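Local coordinates for protein membrane-bound lytic murein transglycosylase A (Burkholderia pseudomallei, PDB 6QK4) that probably cleaves the glycosidic bond between MurNAc and GlcNAc in peptidoglycan, leaving a 1,6-anhydro ring on MurNAc, at residues A[280-294]-A[330-344]. Residues are numbered along the deposited sequence; the frame is centred on the assembly and turned at random.
Sequences IPLGTPVFLQTTRPM and DQAGRMKQNGRMWLL
An antiparallel strand pair within the 3D domain, 285-291 against 336-344, shows how backbone pairing can give way to side-chain bonds. F287 and W342 form one hydrogen-bonded pair, Q289 and R340 the next; in the latter R340 N reaches Q289 O at 2.8 Å. L344 N also bonds to P285 O. Beyond Q289 the regular ladder stops and threonine hydroxyls take over. With OG1 of T290 turned away from its own N (chi1 -176°), the hydroxyl donates to N338 O at 2.9 Å, approaching from above the carbonyl plane. T291 OG1 accepts from Q337 NE2 in the plane of that amide, and a water joins the same OG1 to N338 O. Q337 OE1, at the other end of its amide, takes K336 N, so bonds at both ends fix the rotation of the group.

The 3D domain belongs to the double-psi beta-barrel clan, and alternate residues of the pair point to opposite faces, V286, L288, M341 and L343 to one and F287, Q289, R340 and W342 to the other. On the first face M341, its chain extended, runs past V286 and L288: its CG lies 3.7 Å from V286 CG1, and its SD meets I280 CD1 at 3.6 Å. V286 and L343 lie side by side there. On the other face Q289 OE1 sits at the edge of the W342 ring, in its plane, 3.3 Å from CH2, while Q289 NE2 bonds to A13 O. R340 sends its guanidinium away to a salt bridge with D100.

Following strand 285-291, P293 packs on residues 331-335, its CG 3.3 Å from Q331 NE2. The M294 chain, bent at chi2 (-86°), lays SD 3.4 Å from R334 CG, and a second water links M294 N to Q331 NE2.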
# COMPACT_ATOMS: atom_id res chain seq x y z
N ILE A 280 17.96 -3.01 -1.54
CA ILE A 280 17.32 -4.31 -1.54
C ILE A 280 16.81 -4.56 -2.96
O ILE A 280 15.79 -4.00 -3.38
CB ILE A 280 16.15 -4.36 -0.53
CG1 ILE A 280 16.64 -3.95 0.86
CG2 ILE A 280 15.55 -5.75 -0.52
CD1 ILE A 280 15.44 -3.74 1.89
N PRO A 281 17.48 -5.39 -3.73
CA PRO A 281 17.08 -5.60 -5.14
C PRO A 281 15.68 -6.18 -5.24
O PRO A 281 15.26 -7.00 -4.41
CB PRO A 281 18.11 -6.61 -5.66
CG PRO A 281 19.30 -6.48 -4.74
CD PRO A 281 18.73 -6.12 -3.38
N LEU A 282 14.94 -5.76 -6.27
CA LEU A 282 13.65 -6.38 -6.49
C LEU A 282 13.81 -7.90 -6.64
O LEU A 282 14.76 -8.42 -7.25
CB LEU A 282 12.98 -5.79 -7.74
CG LEU A 282 12.54 -4.34 -7.57
CD1 LEU A 282 12.13 -3.79 -8.93
CD2 LEU A 282 11.43 -4.14 -6.52
N GLY A 283 12.88 -8.62 -5.99
CA GLY A 283 12.90 -10.07 -5.93
C GLY A 283 13.44 -10.61 -4.60
O GLY A 283 13.28 -11.81 -4.34
N THR A 284 14.08 -9.76 -3.77
CA THR A 284 14.67 -10.26 -2.51
C THR A 284 13.55 -10.58 -1.55
O THR A 284 12.72 -9.71 -1.26
CB THR A 284 15.59 -9.20 -1.87
OG1 THR A 284 16.56 -8.73 -2.83
CG2 THR A 284 16.30 -9.77 -0.63
N PRO A 285 13.50 -11.79 -0.99
CA PRO A 285 12.60 -12.02 0.15
C PRO A 285 13.22 -11.40 1.40
O PRO A 285 14.44 -11.40 1.56
CB PRO A 285 12.56 -13.56 0.28
CG PRO A 285 13.31 -14.09 -0.99
CD PRO A 285 14.31 -12.98 -1.33
N VAL A 286 12.38 -10.87 2.29
CA VAL A 286 12.82 -10.10 3.45
C VAL A 286 12.00 -10.59 4.63
O VAL A 286 10.76 -10.63 4.56
CB VAL A 286 12.58 -8.58 3.30
CG1 VAL A 286 13.11 -7.81 4.56
CG2 VAL A 286 13.29 -8.05 2.04
N PHE A 287 12.67 -10.94 5.76
CA PHE A 287 11.89 -11.19 6.96
C PHE A 287 11.84 -9.88 7.71
O PHE A 287 12.89 -9.29 8.01
CB PHE A 287 12.47 -12.32 7.83
CG PHE A 287 11.45 -12.74 8.87
CD1 PHE A 287 10.37 -13.52 8.49
CD2 PHE A 287 11.47 -12.22 10.16
CE1 PHE A 287 9.39 -13.86 9.35
CE2 PHE A 287 10.43 -12.54 11.08
CZ PHE A 287 9.36 -13.33 10.65
N LEU A 288 10.61 -9.38 7.94
CA LEU A 288 10.36 -8.07 8.51
C LEU A 288 9.85 -8.24 9.94
O LEU A 288 8.86 -8.91 10.16
CB LEU A 288 9.33 -7.33 7.62
CG LEU A 288 9.07 -5.87 7.96
CD1 LEU A 288 10.35 -5.02 7.91
CD2 LEU A 288 7.99 -5.29 6.98
N GLN A 289 10.51 -7.57 10.88
CA GLN A 289 10.06 -7.53 12.27
C GLN A 289 9.68 -6.09 12.57
O GLN A 289 10.53 -5.21 12.45
CB GLN A 289 11.19 -8.01 13.17
CG GLN A 289 10.77 -7.90 14.69
CD GLN A 289 11.90 -8.41 15.58
OE1 GLN A 289 13.07 -8.46 15.16
NE2 GLN A 289 11.55 -8.82 16.79
N THR A 290 8.42 -5.86 12.94
CA THR A 290 7.93 -4.49 13.15
C THR A 290 6.71 -4.57 14.11
O THR A 290 6.60 -5.53 14.88
CB THR A 290 7.71 -3.79 11.79
OG1 THR A 290 7.33 -2.44 12.05
CG2 THR A 290 6.54 -4.41 10.97
N THR A 291 5.81 -3.60 14.07
CA THR A 291 4.59 -3.65 14.88
C THR A 291 3.40 -3.19 14.05
O THR A 291 3.56 -2.54 13.02
CB THR A 291 4.68 -2.76 16.16
OG1 THR A 291 5.13 -1.44 15.79
CG2 THR A 291 5.69 -3.34 17.15
N ARG A 292 2.18 -3.50 14.56
CA ARG A 292 0.96 -3.10 13.85
C ARG A 292 0.60 -1.67 14.19
O ARG A 292 0.68 -1.27 15.34
CB ARG A 292 -0.20 -3.98 14.28
CG ARG A 292 -0.04 -5.43 14.00
CD ARG A 292 -1.42 -6.08 13.96
NE ARG A 292 -1.24 -7.38 13.36
CZ ARG A 292 -1.57 -7.67 12.11
NH1 ARG A 292 -2.17 -6.76 11.37
NH2 ARG A 292 -1.35 -8.90 11.65
N PRO A 293 0.09 -0.92 13.23
CA PRO A 293 -0.09 0.53 13.44
C PRO A 293 -1.07 0.93 14.53
O PRO A 293 -0.85 1.96 15.20
CB PRO A 293 -0.58 1.01 12.06
CG PRO A 293 -0.87 -0.22 11.23
CD PRO A 293 -0.04 -1.35 11.82
N MET A 294 -2.19 0.24 14.70
CA MET A 294 -3.16 0.81 15.65
C MET A 294 -3.06 0.19 17.03
O MET A 294 -3.23 0.87 18.05
CB MET A 294 -4.60 0.68 15.14
CG MET A 294 -4.76 1.00 13.66
SD MET A 294 -5.00 2.77 13.42
CE MET A 294 -6.60 2.85 12.64
N ASP A 330 -6.66 2.42 6.08
CA ASP A 330 -6.57 3.02 7.40
C ASP A 330 -5.35 2.46 8.13
O ASP A 330 -4.71 3.17 8.90
CB ASP A 330 -7.85 2.77 8.21
CG ASP A 330 -8.93 3.84 7.90
OD1 ASP A 330 -8.55 4.97 7.45
OD2 ASP A 330 -10.14 3.56 8.08
N GLN A 331 -5.05 1.18 7.88
CA GLN A 331 -3.82 0.63 8.47
C GLN A 331 -2.63 1.30 7.85
O GLN A 331 -1.72 1.74 8.55
CB GLN A 331 -3.71 -0.88 8.28
CG GLN A 331 -4.71 -1.74 8.95
CD GLN A 331 -4.66 -1.64 10.46
OE1 GLN A 331 -5.57 -1.10 11.09
NE2 GLN A 331 -3.59 -2.13 11.05
N ALA A 332 -2.64 1.43 6.51
CA ALA A 332 -1.52 2.06 5.82
C ALA A 332 -1.30 3.49 6.31
O ALA A 332 -0.16 3.92 6.51
CB ALA A 332 -1.78 2.01 4.28
N GLY A 333 -2.39 4.24 6.51
CA GLY A 333 -2.28 5.64 6.90
C GLY A 333 -1.61 5.87 8.24
O GLY A 333 -0.97 6.90 8.46
N ARG A 334 -1.74 4.92 9.14
CA ARG A 334 -1.20 5.08 10.47
C ARG A 334 0.16 4.41 10.62
O ARG A 334 0.72 4.46 11.70
CB ARG A 334 -2.17 4.50 11.50
CG ARG A 334 -3.59 5.10 11.46
CD ARG A 334 -3.58 6.61 11.71
NE ARG A 334 -4.10 7.36 10.55
CZ ARG A 334 -3.65 8.56 10.15
NH1 ARG A 334 -2.66 9.17 10.79
NH2 ARG A 334 -4.19 9.15 9.08
N MET A 335 0.69 3.76 9.58
CA MET A 335 1.87 2.93 9.79
C MET A 335 3.13 3.79 9.71
O MET A 335 3.45 4.38 8.66
CB MET A 335 1.95 1.75 8.79
CG MET A 335 2.69 0.42 9.50
SD MET A 335 3.00 -0.56 8.15
CE MET A 335 3.86 -1.78 9.26
N LYS A 336 3.90 3.81 10.81
CA LYS A 336 5.15 4.56 10.85
C LYS A 336 5.93 3.98 12.02
O LYS A 336 5.91 4.52 13.14
CB LYS A 336 4.89 6.07 11.02
CG LYS A 336 6.15 6.91 10.76
CD LYS A 336 5.93 8.46 10.86
CE LYS A 336 7.34 9.09 11.03
NZ LYS A 336 7.39 10.48 10.54
N GLN A 337 6.49 2.79 11.79
CA GLN A 337 6.91 1.88 12.85
C GLN A 337 8.39 1.57 12.73
O GLN A 337 8.90 1.36 11.62
CB GLN A 337 6.13 0.51 12.81
CG GLN A 337 4.65 0.62 12.47
CD GLN A 337 3.86 1.43 13.51
OE1 GLN A 337 3.22 2.48 13.21
NE2 GLN A 337 3.95 0.98 14.78
N ASN A 338 9.04 1.44 13.90
CA ASN A 338 10.41 0.91 13.86
C ASN A 338 10.38 -0.53 13.38
O ASN A 338 9.42 -1.28 13.64
CB ASN A 338 11.04 0.91 15.24
CG ASN A 338 12.51 0.56 15.20
OD1 ASN A 338 13.28 1.08 14.36
ND2 ASN A 338 12.92 -0.38 16.12
N GLY A 339 11.46 -0.91 12.66
CA GLY A 339 11.56 -2.25 12.09
C GLY A 339 12.98 -2.78 11.97
O GLY A 339 13.96 -2.04 12.04
N ARG A 340 13.04 -4.10 11.81
CA ARG A 340 14.29 -4.86 11.56
C ARG A 340 14.11 -5.79 10.35
O ARG A 340 13.01 -6.34 10.11
CB ARG A 340 14.66 -5.72 12.77
CG ARG A 340 15.03 -4.90 13.99
CD ARG A 340 16.34 -4.13 13.77
NE ARG A 340 16.67 -3.30 14.96
CZ ARG A 340 17.32 -3.73 16.07
NH1 ARG A 340 17.68 -5.02 16.22
NH2 ARG A 340 17.51 -2.83 17.07
N MET A 341 15.19 -6.02 9.62
CA MET A 341 15.12 -6.83 8.40
C MET A 341 16.22 -7.87 8.36
O MET A 341 17.34 -7.62 8.80
CB MET A 341 15.30 -5.96 7.11
CG MET A 341 14.10 -5.15 6.88
SD MET A 341 14.55 -4.17 5.36
CE MET A 341 12.98 -3.35 5.14
N TRP A 342 15.88 -9.03 7.79
CA TRP A 342 16.83 -10.01 7.27
C TRP A 342 16.54 -10.25 5.80
O TRP A 342 15.38 -10.52 5.44
CB TRP A 342 16.70 -11.36 8.01
CG TRP A 342 17.04 -11.24 9.50
CD1 TRP A 342 18.18 -11.69 10.10
CD2 TRP A 342 16.26 -10.58 10.55
NE1 TRP A 342 18.16 -11.36 11.48
CE2 TRP A 342 17.02 -10.65 11.74
CE3 TRP A 342 15.03 -9.89 10.56
CZ2 TRP A 342 16.55 -10.15 12.98
CZ3 TRP A 342 14.58 -9.32 11.81
CH2 TRP A 342 15.35 -9.48 12.99
N LEU A 343 17.57 -10.18 4.96
CA LEU A 343 17.42 -10.51 3.54
C LEU A 343 17.70 -11.99 3.33
O LEU A 343 18.66 -12.53 3.89
CB LEU A 343 18.38 -9.67 2.70
CG LEU A 343 18.36 -8.15 2.84
CD1 LEU A 343 19.02 -7.49 1.62
CD2 LEU A 343 16.99 -7.59 2.92
N LEU A 344 16.87 -12.66 2.56
CA LEU A 344 17.12 -14.05 2.24
C LEU A 344 17.84 -14.14 0.89
O LEU A 344 17.46 -13.46 -0.06
CB LEU A 344 15.82 -14.84 2.12
CG LEU A 344 15.06 -15.21 3.41
CD1 LEU A 344 14.64 -14.04 4.16
CD2 LEU A 344 13.89 -16.01 3.03
O HOH W 1 7.86 -1.14 15.79
O HOH W 2 -3.22 -2.36 13.69